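PDB 7C8Z: salicylate 5-hydroxylase, large oxygenase component from Ralstonia sp., which is the large subunit of the oxygenase that hydroxylates salicylate at C5 to gentisate, using a [2Fe-2S] cluster and a mononuclear iron. Local coordinates for residues 234-239 and 427-432; 239-244 and 274-279; 245-250 and 387-392; 264-269 and 417-422. All blocks are in the same frame, centred on the assembly; numbering follows the deposited sequence.

Contact 1 (234-239 and 427-432); sequences MQENIK and TLIRGM
Lys239, Leu428, Ile429 and Met432 form a buried helix-helix contact in the catalytic domain, where the C-terminal end of helix 232-238 meets the first turns of helix 427-440. The local axes come within 9.3 Å and are closer to antiparallel than parallel, at 144°. No hydrogen bond joins the two segments; methylenes, methyls and sulfur do the touching. Met432 spans the gap between the helices with its CG anti to the backbone N (chi1 173°), and Met432 SD lies 3.6 Å from Lys239 CD and 3.8 Å from Gln235 CB. Its methyl CE meets Glu236 CG at 3.9 Å, and Ile429 CG2 touches that same methylene. Leu428 fits against the end of the first helix, its CB 3.5 Å from Lys239 CB. The charged ends find partners beyond the interface: Lys239 NZ bonds to Thr325 OG1 and Arg272 O, Glu236 OE2 to the hydroxyls of Tyr433 and Tyr49. Ile238 and Leu428 also touch strands of one antiparallel sheet. Helices packed together over such a sheet belong to the helix-grip catalytic fold of ring-hydroxylating oxygenase alpha subunits.

Contact 2 (239-244 and 274-279); sequences KDPYHP and AAMIST. With FE (Fe (III) ion), chain J.
Met276 projects from strand 274-278 into the bend of residues 239-241, and this is the close-packed part of the contact. Its CG lies beside the backbone N (chi1 -62°) and the thioether then reaches out to the loop, where Met276 SD sits 3.9 Å from both CA and CB of Pro241. Met276 SD also lies 4.0 Å from Lys239 C, and the terminal methyl CE folds back toward Asp240 O. At the start of the strand, Lys239 NZ, bonded to Thr325 OG1 and Arg272 O, passes 3.5 Å from Ala274 CB. Between the two segments there is no hydrogen bond.

Beyond Pro241 the two diverge. Ser278 is partly exposed and Thr279 exposed, both far from the loop, while the loop turns toward the metal. There His243 is held from within its own segment: ND1 donates to Asp240 O over 3.0 Å, a bent bond whose donor stands above the carbonyl plane. The other ring nitrogen, His243 NE2, binds the iron at 2.3 Å, and a water is bound to the iron at 2.2 Å; His248 and Asp389 are the other protein ligands. Asp240 leaves the backbone away from the strand, and its OD2 forms a salt bridge with Arg113 and a hydrogen bond with His133, both of a neighbouring subunit. Since His133 belongs to the cluster pocket there, the loop bridges Rieske centre and mononuclear iron across a subunit interface, consistent with the electron-transfer route of Rieske oxygenases.

Contact 3 (245-250 and 387-392); sequences GLLHTW and ADDGEV. With FE (Fe (III) ion), chain J.
His248 and Asp389 meet at the iron as two of the three protein ligands of a facial triad of two histidines and one carboxylate, completed by His243. His248 NE2 binds the metal at 2.2 Å, and Asp389 OD1 does so at the same length, whereas Asp389 OD2 stays 3.1 Å from the iron, so one oxygen carries most of the bonding. A water occupies a further position. The Asp389 carboxylate stands almost upright to the imidazole, their planes 84° apart, with OD1 near the ring edge at CE1.

In the second shell, Asp388 attends the far nitrogen of the same ring. Its carboxylate is nearly coplanar with the imidazole, and Asp388 OD2 accepts from His248 ND1 over 3.4 Å; the bond is straight, at 166°, but long and weak. Ligand and helper thus come from successive residues of helix 387-402, and together they probably limit rotation of the ring. Asn237 ND2 adds a weak bond to Asp389 OD1 from helix 232-238.

Farther out, Leu247 packs against the helix. Its CG is anti to the backbone N (chi1 171°), which carries the fork toward the helix: Leu247 CD2 lies 3.9 Å from Asp388 CB and also comes close to Asp389 OD1. Tyr132 of a neighbouring subunit packs on Leu247, and Met115 of that subunit on Val392, so the metal site lies beside a subunit interface. At the end of the fork, Leu247 CD1 and Val392 CG1 meet tip to tip at 3.5 Å.

Contact 4 (264-269 and 417-422); sequences ELKMDA and IGDTDH
The carboxylate of Asp419 lies against strand 263-267 and is met from above its plane: Met267 N donates to OD1 over 3.2 Å, about 50° out of that plane. Asp419 OD2 rests 3.5 Å from Lys266 CB. The second flat group, the His422 ring, has Thr420 OG1 over one face, 4.2 Å above the plane and toward the rim; its ND1 bonds to Val424 N.

Between these groups the backbones form a single antiparallel bridge, Leu265 with Thr420, a hydrogen-bonded pair. Thr420 N donates to Leu265 O at 3.2 Å, and the return bond from Leu265 N to Thr420 O is weak at 3.3 Å. Thr420 OG1 turns back to donate to His422 O, 2.9 Å away. Leu265, with CG between its backbone N and carbonyl carbon (chi1 51°), lays its isobutyl group over that hydroxyl and carbonyl. Farther along, Met267 CE reaches Gly418 N at 3.6 Å and touches the CG2 methyl of Ile417.

Lys266 NZ remains 6.1 Å from Asp419 OD2 and bonds to Tyr207 OH, so opposite charges do not pair directly here. Strand 263-267 is outermost in its sheet within this chain. The loop therefore takes up backbone N-H groups along that border, one through a carbonyl and one through a carboxylate, instead of adding a regular strand.

In the fold
Contacts 1, 2 and 3 are buried, whereas contact 4 lies at the surface, and all four belong to the catalytic domain. Contacts 1 and 2 share Lys239; neither has a hydrogen bond from one of its segments to the other. Contacts 2 and 3 converge on the same iron, one giving His243 and the other His248 and Asp389, and the bound water belongs to both. Asn237 of contact 1 adds a weak bond to the aspartate ligand. Contacts 2 and 4 use neighbouring strands, 274-278 and 263-267, while Leu428 of contact 1 packs on both. Thus chemistry follows place: apolar between the helices, metal coordination at the site, backbone pairing at the sheet border. Contact 4 stays about 12 Å from contact 3 at the nearest atoms.

Contact 1 (234-239 and 427-432)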
# COMPACT_ATOMS: atom_id res chain seq x y z
N MET A 234 -23.29 -3.18 5.34
CA MET A 234 -23.75 -1.90 5.86
C MET A 234 -25.27 -1.83 5.86
O MET A 234 -25.88 -1.44 6.86
CB MET A 234 -23.15 -0.74 5.05
CG MET A 234 -23.53 0.64 5.57
SD MET A 234 -23.46 0.75 7.37
CE MET A 234 -21.71 1.01 7.66
N GLN A 235 -25.90 -2.22 4.75
CA GLN A 235 -27.35 -2.28 4.71
C GLN A 235 -27.89 -3.17 5.83
O GLN A 235 -28.73 -2.74 6.63
CB GLN A 235 -27.82 -2.77 3.34
CG GLN A 235 -27.71 -1.71 2.26
CD GLN A 235 -28.81 -0.66 2.38
OE1 GLN A 235 -29.79 -0.84 3.10
NE2 GLN A 235 -28.64 0.46 1.67
N GLU A 236 -27.38 -4.40 5.91
CA GLU A 236 -27.70 -5.28 7.03
C GLU A 236 -27.60 -4.54 8.35
O GLU A 236 -28.52 -4.61 9.19
CB GLU A 236 -26.76 -6.48 7.04
CG GLU A 236 -26.93 -7.45 5.90
CD GLU A 236 -26.02 -8.65 6.04
OE1 GLU A 236 -25.57 -8.93 7.17
OE2 GLU A 236 -25.75 -9.31 5.02
N ASN A 237 -26.51 -3.79 8.55
CA ASN A 237 -26.27 -3.19 9.86
C ASN A 237 -27.37 -2.21 10.22
O ASN A 237 -27.71 -2.08 11.40
CB ASN A 237 -24.90 -2.52 9.88
CG ASN A 237 -24.49 -2.08 11.28
OD1 ASN A 237 -23.99 -2.88 12.07
ND2 ASN A 237 -24.70 -0.81 11.58
N ILE A 238 -27.96 -1.53 9.23
CA ILE A 238 -29.06 -0.62 9.51
C ILE A 238 -30.40 -1.28 9.26
O ILE A 238 -31.45 -0.66 9.47
CB ILE A 238 -28.89 0.68 8.69
CG1 ILE A 238 -27.44 1.14 8.77
CG2 ILE A 238 -29.76 1.80 9.25
CD1 ILE A 238 -27.00 1.48 10.18
N LYS A 239 -30.40 -2.55 8.86
CA LYS A 239 -31.57 -3.42 8.94
C LYS A 239 -31.48 -4.37 10.13
O LYS A 239 -32.26 -5.33 10.21
CB LYS A 239 -31.73 -4.20 7.63
CG LYS A 239 -31.94 -3.31 6.41
CD LYS A 239 -31.80 -4.09 5.11
CE LYS A 239 -31.98 -3.20 3.89
NZ LYS A 239 -33.23 -2.38 3.93
N THR A 427 -35.89 -9.77 10.52
CA THR A 427 -36.76 -9.88 9.35
C THR A 427 -36.35 -8.93 8.23
O THR A 427 -36.58 -9.24 7.06
CB THR A 427 -38.22 -9.63 9.75
OG1 THR A 427 -39.06 -9.74 8.60
CG2 THR A 427 -38.38 -8.26 10.37
N LEU A 428 -35.74 -7.79 8.56
CA LEU A 428 -35.32 -6.87 7.51
C LEU A 428 -34.19 -7.46 6.68
O LEU A 428 -34.16 -7.30 5.45
CB LEU A 428 -34.89 -5.53 8.11
CG LEU A 428 -35.92 -4.78 8.94
CD1 LEU A 428 -35.41 -3.40 9.31
CD2 LEU A 428 -37.22 -4.68 8.18
N ILE A 429 -33.28 -8.19 7.32
CA ILE A 429 -32.20 -8.84 6.58
C ILE A 429 -32.75 -10.01 5.77
O ILE A 429 -32.33 -10.25 4.63
CB ILE A 429 -31.10 -9.29 7.55
CG1 ILE A 429 -30.70 -8.12 8.46
CG2 ILE A 429 -29.89 -9.81 6.78
CD1 ILE A 429 -29.65 -8.45 9.48
N ARG A 430 -33.70 -10.75 6.33
CA ARG A 430 -34.32 -11.85 5.59
C ARG A 430 -35.05 -11.33 4.36
O ARG A 430 -34.98 -11.94 3.29
CB ARG A 430 -35.26 -12.64 6.51
CG ARG A 430 -34.51 -13.53 7.48
CD ARG A 430 -35.41 -14.40 8.35
NE ARG A 430 -36.52 -13.68 8.96
CZ ARG A 430 -36.54 -13.33 10.25
NH1 ARG A 430 -35.51 -13.63 11.03
NH2 ARG A 430 -37.59 -12.69 10.74
N GLY A 431 -35.72 -10.19 4.48
CA GLY A 431 -36.36 -9.60 3.32
C GLY A 431 -35.36 -9.07 2.32
O GLY A 431 -35.53 -9.22 1.10
N MET A 432 -34.30 -8.42 2.81
CA MET A 432 -33.22 -7.97 1.95
C MET A 432 -32.71 -9.11 1.09
O MET A 432 -32.57 -8.98 -0.12
CB MET A 432 -32.10 -7.36 2.79
CG MET A 432 -30.84 -7.00 2.01
SD MET A 432 -29.63 -6.12 3.02
CE MET A 432 -28.11 -6.67 2.28

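Contact 2 (239-244 and 274-279)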
# COMPACT_ATOMS: atom_id res chain seq x y z
N LYS A 239 -30.40 -2.55 8.86
CA LYS A 239 -31.57 -3.42 8.94
C LYS A 239 -31.48 -4.37 10.13
O LYS A 239 -32.26 -5.33 10.21
CB LYS A 239 -31.73 -4.20 7.63
CG LYS A 239 -31.94 -3.31 6.41
CD LYS A 239 -31.80 -4.09 5.11
CE LYS A 239 -31.98 -3.20 3.89
NZ LYS A 239 -33.23 -2.38 3.93
N ASP A 240 -30.56 -4.12 11.07
CA ASP A 240 -30.34 -4.95 12.24
C ASP A 240 -30.87 -4.21 13.47
O ASP A 240 -30.20 -3.31 13.98
CB ASP A 240 -28.85 -5.26 12.40
CG ASP A 240 -28.57 -6.34 13.43
OD1 ASP A 240 -29.42 -6.60 14.30
OD2 ASP A 240 -27.46 -6.92 13.37
N PRO A 241 -32.03 -4.57 13.99
CA PRO A 241 -32.67 -3.74 15.02
C PRO A 241 -32.26 -4.06 16.45
O PRO A 241 -32.43 -3.21 17.33
CB PRO A 241 -34.17 -4.01 14.80
CG PRO A 241 -34.26 -5.22 13.88
CD PRO A 241 -32.87 -5.72 13.61
N TYR A 242 -31.76 -5.26 16.72
CA TYR A 242 -31.49 -5.67 18.09
C TYR A 242 -30.01 -5.71 18.44
O TYR A 242 -29.67 -6.00 19.59
CB TYR A 242 -32.16 -7.02 18.38
CG TYR A 242 -31.37 -8.25 17.99
CD1 TYR A 242 -31.06 -8.52 16.66
CD2 TYR A 242 -30.98 -9.17 18.96
CE1 TYR A 242 -30.36 -9.67 16.32
CE2 TYR A 242 -30.29 -10.31 18.62
CZ TYR A 242 -29.98 -10.56 17.30
OH TYR A 242 -29.28 -11.70 16.99
N HIS A 243 -29.13 -5.45 17.49
CA HIS A 243 -27.72 -5.26 17.79
C HIS A 243 -27.40 -3.97 18.56
O HIS A 243 -26.53 -4.00 19.43
CB HIS A 243 -26.89 -5.32 16.49
CG HIS A 243 -26.62 -3.98 15.87
ND1 HIS A 243 -27.36 -3.49 14.82
CD2 HIS A 243 -25.69 -3.04 16.15
CE1 HIS A 243 -26.90 -2.30 14.48
NE2 HIS A 243 -25.89 -2.00 15.27
N PRO A 244 -28.08 -2.83 18.30
CA PRO A 244 -27.64 -1.59 18.97
C PRO A 244 -27.66 -1.65 20.49
O PRO A 244 -26.75 -1.11 21.13
CB PRO A 244 -28.64 -0.54 18.44
CG PRO A 244 -29.10 -1.08 17.15
CD PRO A 244 -29.19 -2.56 17.37
N ALA A 274 -36.17 -0.15 4.00
CA ALA A 274 -36.68 -0.41 5.34
C ALA A 274 -36.61 0.85 6.19
O ALA A 274 -35.87 1.80 5.88
CB ALA A 274 -35.92 -1.55 6.03
N ALA A 275 -37.40 0.86 7.25
CA ALA A 275 -37.40 1.95 8.22
C ALA A 275 -37.51 1.35 9.61
O ALA A 275 -38.44 0.60 9.89
CB ALA A 275 -38.55 2.93 7.96
N MET A 276 -36.56 1.69 10.48
CA MET A 276 -36.59 1.28 11.88
C MET A 276 -36.97 2.51 12.69
O MET A 276 -36.25 3.51 12.69
CB MET A 276 -35.24 0.71 12.32
CG MET A 276 -34.84 -0.55 11.55
SD MET A 276 -33.30 -1.37 12.03
CE MET A 276 -32.53 -0.12 13.07
N ILE A 277 -38.12 2.42 13.38
CA ILE A 277 -38.75 3.54 14.07
C ILE A 277 -38.79 3.21 15.55
O ILE A 277 -39.16 2.09 15.92
CB ILE A 277 -40.18 3.77 13.54
CG1 ILE A 277 -40.20 3.91 12.02
CG2 ILE A 277 -40.84 4.94 14.24
CD1 ILE A 277 -40.75 2.69 11.32
N SER A 278 -38.43 4.17 16.39
CA SER A 278 -38.49 3.90 17.82
C SER A 278 -38.79 5.17 18.60
O SER A 278 -38.40 6.28 18.20
CB SER A 278 -37.19 3.27 18.35
OG SER A 278 -37.43 2.64 19.61
N THR A 279 -39.47 4.97 19.73
CA THR A 279 -39.79 6.02 20.68
C THR A 279 -39.10 5.78 22.03
O THR A 279 -37.90 5.99 22.17
CB THR A 279 -41.30 6.13 20.93
OG1 THR A 279 -41.97 6.44 19.70
CG2 THR A 279 -41.58 7.21 21.95
FE FE J . -24.94 0.06 14.96
O HOH W 1 -26.17 1.77 15.76

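Contact 3 (245-250 and 387-392)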
# COMPACT_ATOMS: atom_id res chain seq x y z
N GLY A 245 -28.65 -2.31 21.08
CA GLY A 245 -28.67 -2.43 22.52
C GLY A 245 -27.67 -3.41 23.08
O GLY A 245 -27.53 -3.51 24.31
N LEU A 246 -26.96 -4.14 22.21
CA LEU A 246 -25.98 -5.13 22.63
C LEU A 246 -24.57 -4.81 22.17
O LEU A 246 -23.61 -5.19 22.86
CB LEU A 246 -26.36 -6.52 22.11
CG LEU A 246 -27.76 -7.04 22.48
CD1 LEU A 246 -28.06 -8.35 21.76
CD2 LEU A 246 -27.89 -7.22 23.98
N LEU A 247 -24.41 -4.12 21.04
CA LEU A 247 -23.09 -3.77 20.53
C LEU A 247 -22.62 -2.42 21.06
O LEU A 247 -21.54 -2.32 21.65
CB LEU A 247 -23.11 -3.78 19.00
CG LEU A 247 -21.88 -3.23 18.26
CD1 LEU A 247 -20.80 -4.29 18.21
CD2 LEU A 247 -22.25 -2.78 16.85
N HIS A 248 -23.43 -1.38 20.87
CA HIS A 248 -23.11 -0.03 21.34
C HIS A 248 -23.44 0.07 22.82
O HIS A 248 -24.59 0.32 23.19
CB HIS A 248 -23.88 1.02 20.55
CG HIS A 248 -23.79 0.86 19.06
ND1 HIS A 248 -22.61 0.56 18.42
CD2 HIS A 248 -24.73 0.94 18.10
CE1 HIS A 248 -22.83 0.47 17.12
NE2 HIS A 248 -24.11 0.70 16.90
N THR A 249 -22.44 -0.09 23.68
CA THR A 249 -22.64 -0.00 25.12
C THR A 249 -22.71 1.44 25.61
O THR A 249 -22.49 1.70 26.80
CB THR A 249 -21.54 -0.76 25.87
OG1 THR A 249 -20.29 -0.58 25.20
CG2 THR A 249 -21.88 -2.25 25.96
N TRP A 250 -23.04 2.37 24.71
CA TRP A 250 -23.20 3.78 25.03
C TRP A 250 -24.68 4.11 24.92
O TRP A 250 -25.06 5.11 24.30
CB TRP A 250 -22.37 4.65 24.07
CG TRP A 250 -21.73 5.88 24.69
CD1 TRP A 250 -20.45 6.00 25.16
CD2 TRP A 250 -22.35 7.16 24.89
NE1 TRP A 250 -20.24 7.27 25.64
CE2 TRP A 250 -21.38 8.00 25.49
CE3 TRP A 250 -23.62 7.68 24.62
CZ2 TRP A 250 -21.65 9.33 25.82
CZ3 TRP A 250 -23.89 9.00 24.95
CH2 TRP A 250 -22.90 9.81 25.55
N ALA A 387 -18.27 3.95 15.38
CA ALA A 387 -17.02 3.25 15.05
C ALA A 387 -17.18 1.73 15.17
O ALA A 387 -16.63 0.98 14.34
CB ALA A 387 -15.89 3.74 15.96
N ASP A 388 -17.93 1.27 16.18
CA ASP A 388 -18.21 -0.15 16.33
C ASP A 388 -18.77 -0.76 15.05
O ASP A 388 -18.47 -1.91 14.72
CB ASP A 388 -19.19 -0.37 17.49
CG ASP A 388 -18.65 0.13 18.82
OD1 ASP A 388 -17.42 0.03 19.04
OD2 ASP A 388 -19.45 0.60 19.66
N ASP A 389 -19.59 0.00 14.32
CA ASP A 389 -20.25 -0.54 13.14
C ASP A 389 -19.23 -0.91 12.07
O ASP A 389 -19.23 -2.04 11.56
CB ASP A 389 -21.26 0.47 12.60
CG ASP A 389 -22.41 0.69 13.55
OD1 ASP A 389 -22.95 -0.31 14.08
OD2 ASP A 389 -22.78 1.87 13.78
N GLY A 390 -18.36 0.03 11.71
CA GLY A 390 -17.30 -0.28 10.76
C GLY A 390 -16.41 -1.40 11.25
O GLY A 390 -16.01 -2.27 10.46
N GLU A 391 -16.10 -1.42 12.55
CA GLU A 391 -15.25 -2.49 13.06
C GLU A 391 -15.88 -3.86 12.84
O GLU A 391 -15.25 -4.77 12.28
CB GLU A 391 -14.95 -2.26 14.54
CG GLU A 391 -14.27 -0.93 14.88
CD GLU A 391 -12.79 -0.87 14.51
OE1 GLU A 391 -12.39 -1.44 13.47
OE2 GLU A 391 -12.03 -0.25 15.28
N VAL A 392 -17.15 -4.02 13.24
CA VAL A 392 -17.78 -5.34 13.14
C VAL A 392 -18.02 -5.70 11.68
O VAL A 392 -17.99 -6.89 11.33
CB VAL A 392 -19.08 -5.43 13.96
CG1 VAL A 392 -18.81 -5.08 15.41
CG2 VAL A 392 -20.19 -4.55 13.37
FE FE J . -24.94 0.06 14.96
O HOH W 1 -26.17 1.77 15.76

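Contact 4 (264-269 and 417-422)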
# COMPACT_ATOMS: atom_id res chain seq x y z
N GLU A 264 -41.07 -0.03 16.11
CA GLU A 264 -41.68 -0.76 15.02
C GLU A 264 -40.79 -0.62 13.79
O GLU A 264 -40.17 0.43 13.59
CB GLU A 264 -43.09 -0.24 14.71
CG GLU A 264 -43.19 1.29 14.63
CD GLU A 264 -44.59 1.78 14.34
OE1 GLU A 264 -45.39 1.00 13.77
OE2 GLU A 264 -44.90 2.94 14.68
N LEU A 265 -40.73 -1.67 12.98
CA LEU A 265 -39.88 -1.66 11.79
C LEU A 265 -40.73 -2.05 10.59
O LEU A 265 -41.49 -3.03 10.64
CB LEU A 265 -38.67 -2.57 11.97
CG LEU A 265 -38.90 -4.00 12.44
CD1 LEU A 265 -38.85 -4.90 11.24
CD2 LEU A 265 -37.86 -4.40 13.47
N LYS A 266 -40.63 -1.27 9.52
CA LYS A 266 -41.44 -1.44 8.32
C LYS A 266 -40.57 -1.59 7.09
O LYS A 266 -39.40 -1.20 7.07
CB LYS A 266 -42.40 -0.26 8.14
CG LYS A 266 -43.40 -0.10 9.28
CD LYS A 266 -43.62 1.36 9.61
CE LYS A 266 -44.86 1.57 10.45
NZ LYS A 266 -45.69 2.66 9.89
N MET A 267 -41.16 -2.17 6.04
CA MET A 267 -40.48 -2.44 4.78
C MET A 267 -41.38 -2.03 3.63
O MET A 267 -42.59 -1.82 3.81
CB MET A 267 -40.12 -3.92 4.62
CG MET A 267 -38.78 -4.32 5.18
SD MET A 267 -38.51 -6.11 5.12
CE MET A 267 -39.77 -6.69 6.25
N ASP A 268 -40.80 -1.91 2.45
CA ASP A 268 -41.59 -1.67 1.25
C ASP A 268 -42.05 -3.01 0.68
O ASP A 268 -41.77 -4.07 1.23
CB ASP A 268 -40.81 -0.83 0.24
CG ASP A 268 -39.77 -1.63 -0.53
OD1 ASP A 268 -39.08 -2.47 0.09
OD2 ASP A 268 -39.63 -1.40 -1.75
N ALA A 269 -42.75 -2.95 -0.45
CA ALA A 269 -43.39 -4.15 -0.99
C ALA A 269 -42.36 -5.23 -1.32
O ALA A 269 -42.61 -6.41 -1.09
CB ALA A 269 -44.21 -3.79 -2.23
N ILE A 417 -40.96 -12.81 6.97
CA ILE A 417 -40.55 -11.53 6.41
C ILE A 417 -41.76 -10.61 6.47
O ILE A 417 -42.74 -10.82 5.75
CB ILE A 417 -40.04 -11.68 4.97
CG1 ILE A 417 -38.83 -12.62 4.92
CG2 ILE A 417 -39.72 -10.32 4.37
CD1 ILE A 417 -38.36 -12.95 3.52
N GLY A 418 -41.69 -9.58 7.30
CA GLY A 418 -42.81 -8.65 7.41
C GLY A 418 -42.67 -7.61 8.50
O GLY A 418 -41.84 -7.75 9.41
N ASP A 419 -43.49 -6.56 8.43
CA ASP A 419 -43.45 -5.49 9.43
C ASP A 419 -43.80 -6.02 10.81
O ASP A 419 -44.77 -6.77 10.98
CB ASP A 419 -44.42 -4.37 9.04
CG ASP A 419 -44.13 -3.78 7.67
OD1 ASP A 419 -43.28 -4.33 6.94
OD2 ASP A 419 -44.76 -2.76 7.32
N THR A 420 -42.99 -5.66 11.80
CA THR A 420 -43.18 -6.10 13.18
C THR A 420 -43.41 -4.88 14.08
O THR A 420 -43.24 -3.73 13.66
CB THR A 420 -41.98 -6.90 13.70
OG1 THR A 420 -40.90 -6.01 13.99
CG2 THR A 420 -41.53 -7.93 12.67
N ASP A 421 -43.82 -5.16 15.32
CA ASP A 421 -44.04 -4.13 16.33
C ASP A 421 -43.01 -4.19 17.46
O ASP A 421 -43.24 -3.61 18.53
CB ASP A 421 -45.45 -4.25 16.90
CG ASP A 421 -45.72 -5.61 17.55
OD1 ASP A 421 -45.71 -6.63 16.82
OD2 ASP A 421 -45.95 -5.66 18.78
N HIS A 422 -41.87 -4.85 17.24
CA HIS A 422 -40.79 -4.98 18.22
C HIS A 422 -39.45 -4.94 17.49
O HIS A 422 -39.42 -4.94 16.26
CB HIS A 422 -40.97 -6.26 19.04
CG HIS A 422 -41.01 -7.50 18.19
ND1 HIS A 422 -39.93 -8.33 18.05
CD2 HIS A 422 -42.01 -8.05 17.46
CE1 HIS A 422 -40.25 -9.34 17.25
NE2 HIS A 422 -41.51 -9.19 16.88
O HOH W 2 -44.57 -0.77 4.78